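PDB 5CYX: cadherin-related family member 2 from Mus musculus, which probably forms calcium-dependent adhesive complexes with CDHR5 on adjacent microvilli and so controls how microvilli pack at the apical surface of epithelial cells. Local coordinates for residues L39-F51 and N54-L66. Sequence-based numbering, arbitrary orientation.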
loop_
_atom_site.group_PDB
_atom_site.type_symbol
_atom_site.label_atom_id
_atom_site.label_comp_id
_atom_site.label_asym_id
_atom_site.label_seq_id
_atom_site.Cartn_x
_atom_site.Cartn_y
_atom_site.Cartn_z
ATOM N N LEU A 39 49.160 -30.945 34.058
ATOM C CA LEU A 39 48.890 -29.681 34.715
ATOM C C LEU A 39 47.397 -29.361 34.919
ATOM O O LEU A 39 46.536 -30.046 34.382
ATOM C CB LEU A 39 49.581 -28.562 33.950
ATOM C CG LEU A 39 49.413 -28.309 32.471
ATOM C CD1 LEU A 39 47.954 -28.119 32.105
ATOM C CD2 LEU A 39 50.219 -27.060 32.115
ATOM N N THR A 40 47.102 -28.321 35.703
ATOM C CA THR A 40 45.727 -27.951 36.009
ATOM C C THR A 40 45.279 -26.616 35.395
ATOM O O THR A 40 46.069 -25.684 35.248
ATOM C CB THR A 40 45.492 -27.873 37.528
ATOM O OG1 THR A 40 46.282 -26.814 38.069
ATOM C CG2 THR A 40 45.846 -29.188 38.220
ATOM N N TYR A 41 43.986 -26.534 35.098
ATOM C CA TYR A 41 43.360 -25.373 34.453
ATOM C C TYR A 41 42.397 -24.668 35.387
ATOM O O TYR A 41 41.818 -25.296 36.257
ATOM C CB TYR A 41 42.525 -25.810 33.248
ATOM C CG TYR A 41 43.234 -26.695 32.292
ATOM C CD1 TYR A 41 43.935 -26.157 31.209
ATOM C CD2 TYR A 41 43.194 -28.082 32.438
ATOM C CE1 TYR A 41 44.585 -26.980 30.304
ATOM C CE2 TYR A 41 43.847 -28.911 31.528
ATOM C CZ TYR A 41 44.541 -28.347 30.471
ATOM O OH TYR A 41 45.198 -29.140 29.565
ATOM N N GLY A 42 42.188 -23.376 35.152
ATOM C CA GLY A 42 41.166 -22.609 35.871
ATOM C C GLY A 42 40.609 -21.480 35.030
ATOM O O GLY A 42 41.176 -21.124 33.990
ATOM N N ILE A 43 39.475 -20.949 35.465
ATOM C CA ILE A 43 38.890 -19.750 34.878
ATOM C C ILE A 43 38.664 -18.754 36.009
ATOM O O ILE A 43 38.162 -19.128 37.058
ATOM C CB ILE A 43 37.621 -20.078 34.052
ATOM C CG1 ILE A 43 38.083 -20.663 32.707
ATOM C CG2 ILE A 43 36.780 -18.836 33.756
ATOM C CD1 ILE A 43 37.001 -21.247 31.818
ATOM N N SER A 44 39.090 -17.510 35.798
ATOM C CA SER A 44 39.007 -16.449 36.824
ATOM C C SER A 44 38.598 -15.111 36.200
ATOM O O SER A 44 38.479 -14.976 34.960
ATOM C CB SER A 44 40.354 -16.285 37.546
ATOM O OG SER A 44 41.347 -15.837 36.625
ATOM N N GLY A 45 38.376 -14.131 37.077
ATOM C CA GLY A 45 38.025 -12.767 36.667
ATOM C C GLY A 45 36.548 -12.567 36.875
ATOM O O GLY A 45 35.852 -13.486 37.318
ATOM N N PRO A 46 36.046 -11.369 36.552
ATOM C CA PRO A 46 34.669 -11.013 36.926
ATOM C C PRO A 46 33.575 -11.890 36.280
ATOM O O PRO A 46 32.515 -12.064 36.872
ATOM C CB PRO A 46 34.550 -9.553 36.474
ATOM C CG PRO A 46 35.582 -9.402 35.396
ATOM C CD PRO A 46 36.720 -10.269 35.842
ATOM N N ASN A 47 33.848 -12.457 35.102
ATOM C CA ASN A 47 32.897 -13.361 34.447
ATOM C C ASN A 47 33.125 -14.853 34.683
ATOM O O ASN A 47 32.561 -15.677 33.965
ATOM C CB ASN A 47 32.956 -13.080 32.950
ATOM C CG ASN A 47 32.636 -11.644 32.633
ATOM O OD1 ASN A 47 31.635 -11.123 33.094
ATOM N ND2 ASN A 47 33.475 -11.002 31.837
ATOM N N ALA A 48 33.937 -15.212 35.679
ATOM C CA ALA A 48 34.217 -16.629 36.006
ATOM C C ALA A 48 32.986 -17.490 36.199
ATOM O O ALA A 48 33.034 -18.677 35.906
ATOM C CB ALA A 48 35.082 -16.747 37.268
ATOM N N SER A 49 31.888 -16.913 36.659
ATOM C CA SER A 49 30.703 -17.706 37.032
ATOM C C SER A 49 29.890 -18.202 35.840
ATOM O O SER A 49 28.981 -18.982 36.003
ATOM C CB SER A 49 29.792 -16.897 37.964
ATOM O OG SER A 49 29.306 -15.754 37.286
ATOM N N TYR A 50 30.202 -17.738 34.636
ATOM C CA TYR A 50 29.618 -18.309 33.452
ATOM C C TYR A 50 30.089 -19.728 33.189
ATOM O O TYR A 50 29.422 -20.459 32.441
ATOM C CB TYR A 50 29.958 -17.465 32.202
ATOM C CG TYR A 50 29.071 -16.280 32.015
ATOM C CD1 TYR A 50 27.795 -16.426 31.497
ATOM C CD2 TYR A 50 29.495 -15.009 32.367
ATOM C CE1 TYR A 50 26.958 -15.330 31.313
ATOM C CE2 TYR A 50 28.674 -13.907 32.190
ATOM C CZ TYR A 50 27.409 -14.075 31.649
ATOM O OH TYR A 50 26.608 -12.975 31.438
ATOM N N PHE A 51 31.241 -20.115 33.740
ATOM C CA PHE A 51 31.772 -21.450 33.495
ATOM C C PHE A 51 32.154 -22.206 34.742
ATOM O O PHE A 51 32.376 -21.623 35.789
ATOM C CB PHE A 51 32.958 -21.357 32.590
ATOM C CG PHE A 51 32.649 -20.675 31.281
ATOM C CD1 PHE A 51 31.863 -21.311 30.331
ATOM C CD2 PHE A 51 33.100 -19.372 31.027
ATOM C CE1 PHE A 51 31.560 -20.688 29.119
ATOM C CE2 PHE A 51 32.793 -18.737 29.834
ATOM C CZ PHE A 51 32.025 -19.404 28.864
ATOM N N ASN A 54 36.690 -28.302 34.988
ATOM C CA ASN A 54 37.325 -29.431 35.645
ATOM C C ASN A 54 38.851 -29.186 35.587
ATOM O O ASN A 54 39.475 -29.179 34.506
ATOM C CB ASN A 54 36.899 -30.745 35.008
ATOM C CG ASN A 54 37.503 -31.946 35.707
ATOM O OD1 ASN A 54 38.706 -31.963 36.019
ATOM N ND2 ASN A 54 36.694 -32.959 35.935
ATOM N N ALA A 55 39.436 -28.980 36.763
ATOM C CA ALA A 55 40.816 -28.513 36.875
ATOM C C ALA A 55 41.808 -29.503 36.313
ATOM O O ALA A 55 42.840 -29.099 35.828
ATOM C CB ALA A 55 41.154 -28.177 38.320
ATOM N N ASN A 56 41.463 -30.786 36.322
ATOM C CA ASN A 56 42.362 -31.834 35.884
ATOM C C ASN A 56 42.188 -32.188 34.423
ATOM O O ASN A 56 43.178 -32.370 33.730
ATOM C CB ASN A 56 42.169 -33.094 36.740
ATOM C CG ASN A 56 42.414 -32.831 38.200
ATOM O OD1 ASN A 56 41.536 -33.051 39.033
ATOM N ND2 ASN A 56 43.589 -32.313 38.517
ATOM N N THR A 57 40.943 -32.272 33.960
ATOM C CA THR A 57 40.675 -32.752 32.625
ATOM C C THR A 57 40.535 -31.652 31.588
ATOM O O THR A 57 40.605 -31.945 30.401
ATOM C CB THR A 57 39.404 -33.623 32.561
ATOM O OG1 THR A 57 38.242 -32.786 32.589
ATOM C CG2 THR A 57 39.380 -34.642 33.689
ATOM N N GLY A 58 40.273 -30.425 32.018
ATOM C CA GLY A 58 40.094 -29.282 31.109
ATOM C C GLY A 58 38.669 -29.101 30.597
ATOM O O GLY A 58 38.388 -28.170 29.829
ATOM N N GLU A 59 37.775 -29.994 31.011
ATOM C CA GLU A 59 36.370 -29.926 30.648
ATOM C C GLU A 59 35.763 -28.623 31.184
ATOM O O GLU A 59 35.811 -28.370 32.379
ATOM C CB GLU A 59 35.616 -31.118 31.269
ATOM C CG GLU A 59 34.205 -31.296 30.764
ATOM C CD GLU A 59 33.420 -32.289 31.604
ATOM O OE1 GLU A 59 33.074 -31.989 32.783
ATOM O OE2 GLU A 59 33.153 -33.371 31.090
ATOM N N VAL A 60 35.187 -27.818 30.299
ATOM C CA VAL A 60 34.505 -26.597 30.685
ATOM C C VAL A 60 33.054 -26.635 30.306
ATOM O O VAL A 60 32.718 -26.612 29.129
ATOM C CB VAL A 60 35.118 -25.321 30.066
ATOM C CG1 VAL A 60 34.404 -24.084 30.598
ATOM C CG2 VAL A 60 36.607 -25.263 30.336
ATOM N N LYS A 61 32.208 -26.650 31.321
ATOM C CA LYS A 61 30.759 -26.562 31.165
ATOM C C LYS A 61 30.245 -25.151 31.369
ATOM O O LYS A 61 30.825 -24.384 32.154
ATOM C CB LYS A 61 30.064 -27.454 32.200
ATOM C CG LYS A 61 30.301 -28.922 31.975
ATOM C CD LYS A 61 29.489 -29.738 32.956
ATOM C CE LYS A 61 29.738 -31.235 32.804
ATOM N NZ LYS A 61 29.130 -31.925 33.982
ATOM N N LEU A 62 29.139 -24.844 30.697
ATOM C CA LEU A 62 28.498 -23.579 30.848
ATOM C C LEU A 62 27.812 -23.598 32.232
ATOM O O LEU A 62 27.091 -24.534 32.513
ATOM C CB LEU A 62 27.461 -23.367 29.781
ATOM C CG LEU A 62 26.740 -22.018 29.854
ATOM C CD1 LEU A 62 27.657 -20.859 29.458
ATOM C CD2 LEU A 62 25.490 -22.070 28.979
ATOM N N ALA A 63 28.033 -22.592 33.071
ATOM C CA ALA A 63 27.458 -22.637 34.482
ATOM C C ALA A 63 26.369 -21.602 34.766
ATOM O O ALA A 63 25.803 -21.546 35.871
ATOM C CB ALA A 63 28.578 -22.496 35.495
ATOM N N SER A 64 26.127 -20.717 33.797
ATOM C CA SER A 64 25.082 -19.738 33.934
ATOM C C SER A 64 24.603 -19.411 32.535
ATOM O O SER A 64 25.388 -19.465 31.632
ATOM C CB SER A 64 25.631 -18.506 34.640
ATOM O OG SER A 64 24.667 -17.480 34.629
ATOM N N PRO A 65 23.304 -19.085 32.367
ATOM C CA PRO A 65 22.735 -18.897 31.034
ATOM C C PRO A 65 23.337 -17.707 30.270
ATOM O O PRO A 65 23.589 -16.675 30.844
ATOM C CB PRO A 65 21.231 -18.680 31.316
ATOM C CG PRO A 65 20.986 -19.300 32.656
ATOM C CD PRO A 65 22.248 -19.046 33.417
ATOM N N LEU A 66 23.588 -17.924 28.985
ATOM C CA LEU A 66 24.023 -16.937 28.056
ATOM C C LEU A 66 22.809 -16.222 27.527
ATOM O O LEU A 66 21.742 -16.832 27.406
ATOM C CB LEU A 66 24.696 -17.625 26.851
ATOM C CG LEU A 66 26.014 -18.346 27.096
ATOM C CD1 LEU A 66 26.515 -18.962 25.796
ATOM C CD2 LEU A 66 27.068 -17.404 27.646
#
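Tyr50 lies along the backbone of Ser64 to Leu66. Tyr50 CE1 meets Pro65 O near the ring plane, at 3.7 Å. Tyr50 CD1 touches Leu66 CD2 at 4.0 Å. Ala63 N gives a 2.6 Å hydrogen bond to Tyr50 O. Phe51 pairs with Leu62 as an antiparallel, non-hydrogen-bonded pair. Phe51 CB packs on Val60 CG1 at 3.7 Å. With CG anti to the carbonyl carbon (chi1 -57°), the Phe51 ring also reaches Val60 CG1 through CD1 (3.8 Å). Phe51 CE1 meets Leu62 CD1 at 3.9 Å, while Lys61 O lies at the ring edge, in plane. Tyr50 CB lies over one face of the Phe51 ring, offset toward its rim.

This is the first cadherin repeat, a Greek-key beta sandwich. Strand 40-44 belongs to one sheet and strand 59-62 to the other. Ile43 CD1 and Val60 CG1 meet tip to tip between them.

At the far end, Tyr41 N donates a 2.9 Å hydrogen bond to Ala55 O. Tyr41 CD2 comes obliquely to within 3.6 Å of Gly58 CA. Asn54 OD1 accepts from Asn56 N, an Asx turn, and from Thr57 N, in the loop that carries Ala55 and Gly58.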